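Local coordinates for catalase-3 (Neurospora crassa, PDB 4AJ9), which catalyses the heme-dependent breakdown of hydrogen peroxide into water and oxygen, a reaction that probably protects the cell from peroxide damage, at residues L190-M194 / S195-I199; E456-F459 / V460-A463; N473-V476 / K477-V480; I487-D490 / V491-V495; F668-L671 / E672-A675. All coordinates share one frame; numbering follows the deposited sequence.

Contact 1. Residues L190-M194 / S195-I199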
loop_
_atom_site.group_PDB
_atom_site.type_symbol
_atom_site.label_atom_id
_atom_site.label_comp_id
_atom_site.label_asym_id
_atom_site.label_seq_id
_atom_site.Cartn_x
_atom_site.Cartn_y
_atom_site.Cartn_z
ATOM N N LEU C 190 29.344 21.371 -2.024
ATOM C CA LEU C 190 29.853 21.034 -3.344
ATOM C C LEU C 190 31.381 20.845 -3.325
ATOM O O LEU C 190 31.897 19.841 -3.816
ATOM C CB LEU C 190 29.433 22.091 -4.371
ATOM C CG LEU C 190 29.893 21.879 -5.818
ATOM C CD1 LEU C 190 29.344 20.571 -6.422
ATOM C CD2 LEU C 190 29.499 23.082 -6.658
ATOM N N PHE C 191 32.102 21.800 -2.745
ATOM C CA PHE C 191 33.565 21.712 -2.656
ATOM C C PHE C 191 34.017 20.440 -1.933
ATOM O O PHE C 191 34.978 19.783 -2.341
ATOM C CB PHE C 191 34.145 22.968 -1.980
ATOM C CG PHE C 191 34.515 24.062 -2.945
ATOM C CD1 PHE C 191 33.584 24.556 -3.846
ATOM C CD2 PHE C 191 35.804 24.570 -2.978
ATOM C CE1 PHE C 191 33.931 25.545 -4.746
ATOM C CE2 PHE C 191 36.156 25.558 -3.878
ATOM C CZ PHE C 191 35.219 26.043 -4.765
ATOM N N TRP C 192 33.328 20.092 -0.852
ATOM C CA TRP C 192 33.639 18.862 -0.135
ATOM C C TRP C 192 33.388 17.638 -1.026
ATOM O O TRP C 192 34.167 16.679 -1.020
ATOM C CB TRP C 192 32.789 18.736 1.132
ATOM C CG TRP C 192 33.254 19.570 2.324
ATOM C CD1 TRP C 192 32.948 20.880 2.574
ATOM C CD2 TRP C 192 34.072 19.133 3.429
ATOM N NE1 TRP C 192 33.528 21.284 3.758
ATOM C CE2 TRP C 192 34.218 20.234 4.302
ATOM C CE3 TRP C 192 34.677 17.919 3.769
ATOM C CZ2 TRP C 192 34.955 20.162 5.486
ATOM C CZ3 TRP C 192 35.422 17.851 4.942
ATOM C CH2 TRP C 192 35.546 18.967 5.790
ATOM N N ALA C 193 32.288 17.665 -1.775
ATOM C CA ALA C 193 31.946 16.529 -2.639
ATOM C C ALA C 193 32.933 16.419 -3.807
ATOM O O ALA C 193 33.151 15.333 -4.351
ATOM C CB ALA C 193 30.503 16.657 -3.153
ATOM N N MET C 194 33.523 17.552 -4.188
ATOM C CA MET C 194 34.550 17.578 -5.235
ATOM C C MET C 194 35.936 17.214 -4.700
ATOM O O MET C 194 36.885 17.106 -5.470
ATOM C CB MET C 194 34.607 18.951 -5.912
ATOM C CG MET C 194 33.331 19.355 -6.638
ATOM S SD MET C 194 32.962 18.248 -8.022
ATOM C CE MET C 194 31.367 17.585 -7.520
ATOM N N SER C 195 36.051 17.024 -3.384
ATOM C CA SER C 195 37.314 16.606 -2.786
ATOM C C SER C 195 37.331 15.090 -2.607
ATOM O O SER C 195 36.474 14.378 -3.158
ATOM C CB SER C 195 37.536 17.306 -1.437
ATOM O OG SER C 195 36.746 16.703 -0.414
ATOM N N GLY C 196 38.305 14.587 -1.852
ATOM C CA GLY C 196 38.374 13.160 -1.591
ATOM C C GLY C 196 37.154 12.639 -0.850
ATOM O O GLY C 196 36.843 11.453 -0.898
ATOM N N ASN C 197 36.451 13.523 -0.143
ATOM C CA ASN C 197 35.250 13.092 0.568
ATOM C C ASN C 197 34.218 12.518 -0.407
ATOM O O ASN C 197 33.363 11.724 -0.025
ATOM C CB ASN C 197 34.628 14.248 1.359
ATOM C CG ASN C 197 35.417 14.589 2.612
ATOM O OD1 ASN C 197 36.571 15.011 2.536
ATOM N ND2 ASN C 197 34.796 14.406 3.770
ATOM N N GLY C 198 34.297 12.938 -1.666
ATOM C CA GLY C 198 33.342 12.491 -2.667
ATOM C C GLY C 198 33.645 11.087 -3.148
ATOM O O GLY C 198 32.751 10.391 -3.650
ATOM N N ILE C 199 34.909 10.677 -2.998
ATOM C CA ILE C 199 35.373 9.367 -3.473
ATOM C C ILE C 199 36.272 8.642 -2.467
ATOM O O ILE C 199 37.453 8.347 -2.747
ATOM C CB ILE C 199 36.098 9.469 -4.836
ATOM C CG1 ILE C 199 37.152 10.588 -4.818
ATOM C CG2 ILE C 199 35.111 9.721 -5.936
ATOM C CD1 ILE C 199 37.925 10.731 -6.158
#
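S195 is gripped by the carbonyl of W192, three residues back, as the chain leaves helix 187-193. Its OG donates to W192 O at 2.6 Å, and its backbone N reaches that same O at 3.0 Å. The two donors come in differently: OG lies only modestly tilted from the carbonyl plane, whereas N sits well above it, 71° out. One buried oxygen is thus held by two bonds. A chi1 of 77° places OG between the serine's own N and carbonyl carbon, where it can serve W192 and still face the chain ahead. There it accepts from N197 N at 3.2 Å, which makes an ST turn and starts the short 3-10 segment 196-198. Donating backward and accepting forward, the hydroxyl joins the last helical turn to the next one.

N197 comes next. Its side chain runs beside that of W192, pointing the same way, with the amide plane perpendicular to the indole. ND2 stands at the ring edge, 3.5 Å from CE3, while its hydrogen bond goes to N139 O. The indole also stacks with the ring of F448.

G198 passes close under the end of the helix: its CA lies 3.3 Å from A193 O, in a CA-H...O contact. A beta carbon here would run into that oxygen, which also accepts from R117 NH1.

Contact 2. Residues E456-F459 / V460-A463; sequences EQQF and VINA
Q458 and N462 sit one turn apart on helix 454-468, an i to i+4 pair whose side-chain amides bond to each other alongside the regular backbone bonding. The backbone link of this turn, N462 N to Q458 O, measures 2.8 Å, and V460, I461 and A463 are held by the same spacing to E456, Q457 and F459.

Starting at CB, the Q458 side chain first leads away from the next turn. CG lies anti to the backbone N (chi1 -172°) and already comes within 3.7 Å of N462 ND2. A bend at chi2, 66°, then swings the amide toward N462, one turn ahead. CD passes 4.0 Å from N462 OD1. At the tip the two amide atoms part company. OE1 accepts from D677 N and R494 NH2, tying the helix to the C-terminal tail and to helix 489-499. NE2 donates to N462 OD1 at 2.9 Å. The amide planes are 37° apart, and NE2 approaches from above the carbonyl plane of N462, well off its lone pairs. N462 OD1 has a second donor in R465 NH1.

A leucine in place of Q458 would probably leave N462 OD1 with one donor fewer and the N-H of D677 without its acceptor, since no amide would span the turn.

The same nitrogen, Q458 NE2, also touches a methyl, I461 CG2, at 3.8 Å.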
loop_
_atom_site.group_PDB
_atom_site.type_symbol
_atom_site.label_atom_id
_atom_site.label_comp_id
_atom_site.label_asym_id
_atom_site.label_seq_id
_atom_site.Cartn_x
_atom_site.Cartn_y
_atom_site.Cartn_z
ATOM N N GLU C 456 45.849 18.184 -3.435
ATOM C CA GLU C 456 44.482 17.999 -2.967
ATOM C C GLU C 456 43.582 19.092 -3.534
ATOM O O GLU C 456 42.467 18.821 -3.982
ATOM C CB GLU C 456 44.455 18.026 -1.444
ATOM C CG GLU C 456 43.273 17.333 -0.833
ATOM C CD GLU C 456 43.458 17.076 0.648
ATOM O OE1 GLU C 456 44.294 17.770 1.280
ATOM O OE2 GLU C 456 42.765 16.180 1.173
ATOM N N GLN C 457 44.072 20.330 -3.522
ATOM C CA GLN C 457 43.356 21.441 -4.153
ATOM C C GLN C 457 43.206 21.171 -5.643
ATOM O O GLN C 457 42.184 21.499 -6.256
ATOM C CB GLN C 457 44.104 22.760 -3.935
ATOM C CG GLN C 457 44.108 23.262 -2.497
ATOM C CD GLN C 457 44.864 24.578 -2.355
ATOM O OE1 GLN C 457 45.758 24.864 -3.145
ATOM N NE2 GLN C 457 44.496 25.388 -1.361
ATOM N N GLN C 458 44.227 20.561 -6.231
ATOM C CA GLN C 458 44.179 20.273 -7.658
ATOM C C GLN C 458 43.081 19.248 -7.956
ATOM O O GLN C 458 42.402 19.349 -8.970
ATOM C CB GLN C 458 45.540 19.791 -8.176
ATOM C CG GLN C 458 45.604 19.659 -9.701
ATOM C CD GLN C 458 45.492 20.986 -10.417
ATOM O OE1 GLN C 458 46.373 21.842 -10.310
ATOM N NE2 GLN C 458 44.415 21.161 -11.171
ATOM N N PHE C 459 42.905 18.273 -7.064
ATOM C CA PHE C 459 41.862 17.263 -7.241
ATOM C C PHE C 459 40.481 17.910 -7.269
ATOM O O PHE C 459 39.635 17.558 -8.094
ATOM C CB PHE C 459 41.923 16.206 -6.140
ATOM C CG PHE C 459 43.075 15.248 -6.272
ATOM C CD1 PHE C 459 43.604 14.951 -7.509
ATOM C CD2 PHE C 459 43.615 14.635 -5.154
ATOM C CE1 PHE C 459 44.652 14.060 -7.629
ATOM C CE2 PHE C 459 44.664 13.751 -5.269
ATOM C CZ PHE C 459 45.176 13.462 -6.511
ATOM N N VAL C 460 40.254 18.848 -6.351
ATOM C CA VAL C 460 38.997 19.595 -6.310
ATOM C C VAL C 460 38.767 20.335 -7.626
ATOM O O VAL C 460 37.697 20.232 -8.236
ATOM C CB VAL C 460 38.974 20.603 -5.139
ATOM C CG1 VAL C 460 37.808 21.575 -5.285
ATOM C CG2 VAL C 460 38.947 19.877 -3.767
ATOM N N ILE C 461 39.775 21.071 -8.081
ATOM C CA ILE C 461 39.654 21.828 -9.323
ATOM C C ILE C 461 39.392 20.912 -10.526
ATOM O O ILE C 461 38.563 21.209 -11.386
ATOM C CB ILE C 461 40.926 22.673 -9.570
ATOM C CG1 ILE C 461 40.848 23.975 -8.771
ATOM C CG2 ILE C 461 41.094 22.982 -11.056
ATOM C CD1 ILE C 461 42.191 24.634 -8.553
ATOM N N ASN C 462 40.129 19.807 -10.583
ATOM C CA ASN C 462 39.985 18.843 -11.664
ATOM C C ASN C 462 38.629 18.143 -11.659
ATOM O O ASN C 462 38.107 17.793 -12.710
ATOM C CB ASN C 462 41.122 17.819 -11.634
ATOM C CG ASN C 462 42.441 18.407 -12.107
ATOM O OD1 ASN C 462 42.482 19.528 -12.624
ATOM N ND2 ASN C 462 43.512 17.654 -11.951
ATOM N N ALA C 463 38.074 17.925 -10.472
ATOM C CA ALA C 463 36.740 17.349 -10.369
ATOM C C ALA C 463 35.716 18.355 -10.898
ATOM O O ALA C 463 34.801 18.006 -11.650
ATOM C CB ALA C 463 36.438 16.955 -8.924
#

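Contact 3. Residues N473-V476 / K477-V480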
loop_
_atom_site.group_PDB
_atom_site.type_symbol
_atom_site.label_atom_id
_atom_site.label_comp_id
_atom_site.label_asym_id
_atom_site.label_seq_id
_atom_site.Cartn_x
_atom_site.Cartn_y
_atom_site.Cartn_z
ATOM N N ASN C 473 24.597 23.707 -21.351
ATOM C CA ASN C 473 24.135 25.091 -21.435
ATOM C C ASN C 473 25.242 26.081 -21.095
ATOM O O ASN C 473 25.780 26.060 -19.994
ATOM C CB ASN C 473 22.937 25.328 -20.520
ATOM C CG ASN C 473 22.382 26.734 -20.654
ATOM O OD1 ASN C 473 22.935 27.699 -20.110
ATOM N ND2 ASN C 473 21.296 26.858 -21.392
ATOM N N GLU C 474 25.582 26.949 -22.046
ATOM C CA GLU C 474 26.689 27.882 -21.854
ATOM C C GLU C 474 26.453 28.865 -20.702
ATOM O O GLU C 474 27.357 29.096 -19.897
ATOM C CB GLU C 474 27.001 28.648 -23.148
ATOM C CG GLU C 474 28.151 29.633 -23.018
ATOM C CD GLU C 474 29.510 29.009 -23.326
ATOM O OE1 GLU C 474 29.695 27.795 -23.082
ATOM O OE2 GLU C 474 30.392 29.740 -23.824
ATOM N N GLN C 475 25.262 29.457 -20.622
ATOM C CA GLN C 475 25.000 30.408 -19.531
ATOM C C GLN C 475 25.179 29.764 -18.160
ATOM O O GLN C 475 25.692 30.391 -17.228
ATOM C CB GLN C 475 23.610 31.039 -19.633
ATOM C CG GLN C 475 23.393 32.181 -18.635
ATOM C CD GLN C 475 24.465 33.254 -18.763
ATOM O OE1 GLN C 475 24.853 33.622 -19.870
ATOM N NE2 GLN C 475 24.967 33.738 -17.631
ATOM N N VAL C 476 24.738 28.515 -18.026
ATOM C CA VAL C 476 24.907 27.809 -16.765
ATOM C C VAL C 476 26.390 27.702 -16.403
ATOM O O VAL C 476 26.775 27.979 -15.266
ATOM C CB VAL C 476 24.205 26.423 -16.761
ATOM C CG1 VAL C 476 24.624 25.617 -15.541
ATOM C CG2 VAL C 476 22.679 26.601 -16.800
ATOM N N LYS C 477 27.232 27.323 -17.365
ATOM C CA LYS C 477 28.671 27.292 -17.106
ATOM C C LYS C 477 29.199 28.659 -16.659
ATOM O O LYS C 477 30.044 28.731 -15.773
ATOM C CB LYS C 477 29.461 26.752 -18.307
ATOM C CG LYS C 477 29.449 25.220 -18.395
ATOM C CD LYS C 477 30.168 24.699 -19.637
ATOM C CE LYS C 477 29.405 25.029 -20.916
ATOM N NZ LYS C 477 30.093 24.464 -22.118
ATOM N N LYS C 478 28.701 29.738 -17.267
ATOM C CA LYS C 478 29.161 31.075 -16.897
ATOM C C LYS C 478 28.689 31.433 -15.497
ATOM O O LYS C 478 29.418 32.062 -14.727
ATOM C CB LYS C 478 28.674 32.126 -17.891
ATOM C CG LYS C 478 29.342 32.050 -19.250
ATOM C CD LYS C 478 28.770 33.123 -20.168
ATOM C CE LYS C 478 29.462 33.126 -21.524
ATOM N NZ LYS C 478 28.701 33.947 -22.510
ATOM N N ASN C 479 27.462 31.029 -15.174
ATOM C CA ASN C 479 26.905 31.232 -13.838
ATOM C C ASN C 479 27.740 30.505 -12.798
ATOM O O ASN C 479 27.994 31.025 -11.716
ATOM C CB ASN C 479 25.446 30.762 -13.792
ATOM C CG ASN C 479 24.542 31.619 -14.637
ATOM O OD1 ASN C 479 24.901 32.735 -14.986
ATOM N ND2 ASN C 479 23.360 31.109 -14.966
ATOM N N VAL C 480 28.164 29.291 -13.133
ATOM C CA VAL C 480 29.047 28.528 -12.259
ATOM C C VAL C 480 30.379 29.257 -12.027
ATOM O O VAL C 480 30.820 29.391 -10.891
ATOM C CB VAL C 480 29.282 27.105 -12.811
ATOM C CG1 VAL C 480 30.376 26.396 -12.036
ATOM C CG2 VAL C 480 27.983 26.307 -12.757
HETATM O O HOH W 1 32.273 26.182 -22.485
#
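Q475 swings its CG anti to its backbone N (chi1 -171°) and then bends at chi2 (55°), which carries its amide along the helix toward N479, one turn on. This is the first turn of helix 474-487, and N473 is its N-cap: N473 OD1 accepts from V476 N at 2.9 Å, in its carbonyl plane, while N473 O takes K477 N in the regular helical manner. Q475 NE2 donates to N479 OD1 at 2.8 Å, the bond nearly in the glutamine's amide plane but rising well above the carbonyl plane of N479. The two side chains cross at about a right angle. With an alanine here, N479 OD1 would probably lose this donor and its amide would be freer to turn. Y401 of a neighbouring subunit packs against both residues, so the amide pair borders an interface of the tetramer.

Charges meet on another side of the helix. E474, likewise bent at chi2, and K477, bent at chi3, cross obliquely to form a salt bridge, a loose one with OE1 3.5 Å from NZ. A water bridges the same two groups: it donates to E474 OE1 at 3.1 Å and accepts from K477 NZ at 2.8 Å.

Contact 4. Residues I487-D490 / V491-V495; sequences ISND and VAKRV
This is a helix start: S488 caps helix 489-499 and D490 pairs with R494 one turn further on, in the catalase-related immune-responsive region, just where the chain leaves helix 474-487. The cap is the serine hydroxyl. With OG anti to its own N (chi1 167°), it accepts from V491 N at 3.2 Å in a nearly straight bond. V491 CG2 rests 3.5 Å from that OG, a methyl tucked against the cap, and A492 N donates to S488 O.

N489 meets K493 by a different kind of contact. Its OD1 lies 3.2 Å from K493 CD, so the lysine's methylenes pass the amide while its chain, bent at chi3 and chi4, carries NZ away. N489 ND2 is bonded to N485 OD1 and P504 O.

D490 and R494 cross obliquely, their flat groups 46° apart. R494 NH1 donates to D490 OD2 at 2.9 Å. The carboxylate stands at the edge of the guanidinium, near its plane, and OD2 also lies 3.2 Å from R494 CD, folded close under the bent arginine.

The guanidinium has a second anion, since its NE makes a salt bridge with D677 OD2, and its NH2 goes to Q458. Two acidic partners would tend to keep R494 positively charged, and D490, near the positive end of the helix dipole, is likely to be favoured as an anion.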
loop_
_atom_site.group_PDB
_atom_site.type_symbol
_atom_site.label_atom_id
_atom_site.label_comp_id
_atom_site.label_asym_id
_atom_site.label_seq_id
_atom_site.Cartn_x
_atom_site.Cartn_y
_atom_site.Cartn_z
ATOM N N ILE C 487 34.396 32.732 -4.487
ATOM C CA ILE C 487 35.095 31.939 -3.496
ATOM C C ILE C 487 36.604 32.125 -3.626
ATOM O O ILE C 487 37.298 32.348 -2.635
ATOM C CB ILE C 487 34.760 30.443 -3.655
ATOM C CG1 ILE C 487 33.301 30.178 -3.274
ATOM C CG2 ILE C 487 35.676 29.602 -2.805
ATOM C CD1 ILE C 487 32.852 28.750 -3.569
ATOM N N SER C 488 37.099 32.021 -4.856
ATOM C CA SER C 488 38.522 32.149 -5.129
ATOM C C SER C 488 38.744 32.485 -6.597
ATOM O O SER C 488 38.333 31.742 -7.485
ATOM C CB SER C 488 39.250 30.853 -4.773
ATOM O OG SER C 488 40.569 30.843 -5.287
ATOM N N ASN C 489 39.373 33.624 -6.851
ATOM C CA ASN C 489 39.699 34.002 -8.214
ATOM C C ASN C 489 40.579 32.969 -8.923
ATOM O O ASN C 489 40.363 32.681 -10.098
ATOM C CB ASN C 489 40.333 35.397 -8.260
ATOM C CG ASN C 489 40.689 35.823 -9.667
ATOM O OD1 ASN C 489 41.864 35.918 -10.013
ATOM N ND2 ASN C 489 39.671 36.073 -10.493
ATOM N N ASP C 490 41.560 32.404 -8.220
ATOM C CA ASP C 490 42.435 31.401 -8.825
ATOM C C ASP C 490 41.671 30.122 -9.183
ATOM O O ASP C 490 41.921 29.514 -10.219
ATOM C CB ASP C 490 43.591 31.033 -7.893
ATOM C CG ASP C 490 44.636 30.184 -8.584
ATOM O OD1 ASP C 490 45.023 30.546 -9.711
ATOM O OD2 ASP C 490 45.060 29.152 -8.018
ATOM N N VAL C 491 40.753 29.709 -8.316
ATOM C CA VAL C 491 39.943 28.532 -8.604
ATOM C C VAL C 491 39.146 28.751 -9.880
ATOM O O VAL C 491 39.134 27.897 -10.770
ATOM C CB VAL C 491 38.984 28.181 -7.444
ATOM C CG1 VAL C 491 37.947 27.156 -7.916
ATOM C CG2 VAL C 491 39.758 27.619 -6.266
ATOM N N ALA C 492 38.489 29.904 -9.977
ATOM C CA ALA C 492 37.660 30.189 -11.141
ATOM C C ALA C 492 38.506 30.254 -12.416
ATOM O O ALA C 492 38.098 29.747 -13.459
ATOM C CB ALA C 492 36.869 31.482 -10.937
ATOM N N LYS C 493 39.681 30.873 -12.327
ATOM C CA LYS C 493 40.617 30.916 -13.459
ATOM C C LYS C 493 40.981 29.506 -13.929
ATOM O O LYS C 493 40.873 29.170 -15.123
ATOM C CB LYS C 493 41.880 31.719 -13.094
ATOM C CG LYS C 493 41.670 33.243 -13.127
ATOM C CD LYS C 493 42.773 33.994 -12.380
ATOM C CE LYS C 493 44.119 33.875 -13.071
ATOM N NZ LYS C 493 44.149 34.625 -14.360
ATOM N N ARG C 494 41.375 28.665 -12.984
ATOM C CA ARG C 494 41.819 27.325 -13.327
ATOM C C ARG C 494 40.685 26.469 -13.904
ATOM O O ARG C 494 40.891 25.730 -14.865
ATOM C CB ARG C 494 42.510 26.678 -12.122
ATOM C CG ARG C 494 43.864 27.322 -11.844
ATOM C CD ARG C 494 44.312 27.161 -10.407
ATOM N NE ARG C 494 44.819 25.824 -10.126
ATOM C CZ ARG C 494 45.298 25.450 -8.943
ATOM N NH1 ARG C 494 45.336 26.314 -7.928
ATOM N NH2 ARG C 494 45.740 24.218 -8.767
ATOM N N VAL C 495 39.484 26.602 -13.345
ATOM C CA VAL C 495 38.312 25.917 -13.891
ATOM C C VAL C 495 37.938 26.487 -15.260
ATOM O O VAL C 495 37.682 25.741 -16.202
ATOM C CB VAL C 495 37.094 26.009 -12.937
ATOM C CG1 VAL C 495 35.812 25.573 -13.650
ATOM C CG2 VAL C 495 37.342 25.184 -11.665
#

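Contact 5. Residues F668-L671 / E672-A675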
loop_
_atom_site.group_PDB
_atom_site.type_symbol
_atom_site.label_atom_id
_atom_site.label_comp_id
_atom_site.label_asym_id
_atom_site.label_seq_id
_atom_site.Cartn_x
_atom_site.Cartn_y
_atom_site.Cartn_z
ATOM N N PHE C 668 49.817 5.730 1.312
ATOM C CA PHE C 668 48.607 5.347 0.574
ATOM C C PHE C 668 48.478 5.852 -0.873
ATOM O O PHE C 668 48.301 5.054 -1.792
ATOM C CB PHE C 668 47.329 5.643 1.369
ATOM C CG PHE C 668 46.117 5.039 0.744
ATOM C CD1 PHE C 668 45.892 3.674 0.840
ATOM C CD2 PHE C 668 45.237 5.815 0.013
ATOM C CE1 PHE C 668 44.792 3.095 0.240
ATOM C CE2 PHE C 668 44.140 5.242 -0.597
ATOM C CZ PHE C 668 43.915 3.880 -0.485
ATOM N N LYS C 669 48.536 7.163 -1.071
ATOM C CA LYS C 669 48.619 7.723 -2.415
ATOM C C LYS C 669 49.875 8.567 -2.554
ATOM O O LYS C 669 50.190 9.391 -1.685
ATOM C CB LYS C 669 47.394 8.583 -2.740
ATOM C CG LYS C 669 46.079 7.815 -2.824
ATOM C CD LYS C 669 46.059 6.864 -4.001
ATOM C CE LYS C 669 44.635 6.705 -4.538
ATOM N NZ LYS C 669 44.516 5.511 -5.413
ATOM N N PHE C 670 50.584 8.365 -3.656
ATOM C CA PHE C 670 51.786 9.124 -3.929
ATOM C C PHE C 670 51.485 10.283 -4.859
ATOM O O PHE C 670 51.446 10.131 -6.077
ATOM C CB PHE C 670 52.883 8.200 -4.449
ATOM C CG PHE C 670 53.480 7.356 -3.373
ATOM C CD1 PHE C 670 52.836 6.210 -2.939
ATOM C CD2 PHE C 670 54.647 7.748 -2.735
ATOM C CE1 PHE C 670 53.365 5.448 -1.920
ATOM C CE2 PHE C 670 55.185 6.989 -1.714
ATOM C CZ PHE C 670 54.542 5.830 -1.307
ATOM N N LEU C 671 51.268 11.447 -4.255
ATOM C CA LEU C 671 50.722 12.607 -4.952
ATOM C C LEU C 671 51.718 13.291 -5.884
ATOM O O LEU C 671 51.351 14.212 -6.621
ATOM C CB LEU C 671 50.182 13.622 -3.940
ATOM C CG LEU C 671 49.077 13.117 -3.011
ATOM C CD1 LEU C 671 48.608 14.242 -2.075
ATOM C CD2 LEU C 671 47.915 12.557 -3.821
ATOM N N GLU C 672 52.969 12.850 -5.867
ATOM C CA GLU C 672 53.953 13.447 -6.762
ATOM C C GLU C 672 53.667 13.061 -8.203
ATOM O O GLU C 672 54.234 13.638 -9.125
ATOM C CB GLU C 672 55.383 13.059 -6.377
ATOM C CG GLU C 672 55.511 11.690 -5.759
ATOM C CD GLU C 672 55.186 11.697 -4.279
ATOM O OE1 GLU C 672 55.877 12.408 -3.519
ATOM O OE2 GLU C 672 54.244 10.989 -3.877
ATOM N N ARG C 673 52.772 12.094 -8.388
ATOM C CA ARG C 673 52.475 11.562 -9.721
ATOM C C ARG C 673 51.366 12.321 -10.433
ATOM O O ARG C 673 50.947 11.945 -11.534
ATOM C CB ARG C 673 52.104 10.083 -9.630
ATOM C CG ARG C 673 53.192 9.231 -9.008
ATOM C CD ARG C 673 52.849 7.754 -9.050
ATOM N NE ARG C 673 53.704 7.025 -8.123
ATOM C CZ ARG C 673 53.418 5.838 -7.604
ATOM N NH1 ARG C 673 52.294 5.214 -7.929
ATOM N NH2 ARG C 673 54.269 5.273 -6.757
ATOM N N PHE C 674 50.893 13.394 -9.809
ATOM C CA PHE C 674 49.797 14.175 -10.365
ATOM C C PHE C 674 50.196 15.606 -10.683
ATOM O O PHE C 674 50.614 16.351 -9.798
ATOM C CB PHE C 674 48.607 14.151 -9.409
ATOM C CG PHE C 674 48.114 12.769 -9.135
ATOM C CD1 PHE C 674 48.685 12.010 -8.130
ATOM C CD2 PHE C 674 47.122 12.203 -9.922
ATOM C CE1 PHE C 674 48.253 10.722 -7.885
ATOM C CE2 PHE C 674 46.691 10.909 -9.679
ATOM C CZ PHE C 674 47.257 10.175 -8.662
ATOM N N ALA C 675 50.061 15.973 -11.953
ATOM C CA ALA C 675 50.398 17.313 -12.422
ATOM C C ALA C 675 49.507 18.387 -11.794
ATOM O O ALA C 675 48.286 18.242 -11.738
ATOM C CB ALA C 675 50.290 17.377 -13.947
#
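F670 and L671 turn back on R673 and F674 through a short 3-10 turn in the loop that follows helix 654-667, in the C-terminal domain found in long catalases. Two weak backbone bonds hold the turn: R673 N reaches F670 O, and F674 N reaches L671 O, both at 3.3 Å.

Next come the flat groups. R673, extended from CG to NE, crosses F670 obliquely. F670 CB sits over one face of its guanidinium, 3.9 Å from NE. Ring and guanidinium planes are only 8° apart, yet the two are displaced, with NH2 oblique to the ring. The guanidinium is held in place from beyond the turn: NH1 donates to K625 O and Y621 O, and NH2 to A647 O. Three backbone carbonyls of the domain thus fix its rotation.

On the acidic side, E672 has a strained first torsion, 32°, and a bend at chi2, which folds its carboxylate over the start of the turn. OE2 lies 3.2 Å from F670 CB and also stands at the edge of the phenyl ring, near its plane, 3.5 Å from CD2.

The apolar contacts involve F674. L671 CD2 lies 4.4 Å from its CD1. The edge of the same ring faces the turn's carbonyls, with CE1 3.7 Å from F670 O.

In the fold
Contact 2 is the hub. Its helix touches contact 1, where S195 CB lies 3.7 Å from V460 CG2; contact 4, where I461 CD1 packs on the R494 guanidinium; and contact 5, where F459 meets F674 edge to face and L671 CD2 lies 3.8 Å from F459 CE2. Contacts 1 and 4 also meet directly, F191 CE1 being 3.6 Å from I487 CD1. Contact 3 stands apart, its nearest atoms about 6 Å from contacts 1 and 4. Contact 1 alone is close to the heme chamber: the side chain of N197 is about 8 Å from that of N138, a predicted active-site residue, and about 12 Å from the heme.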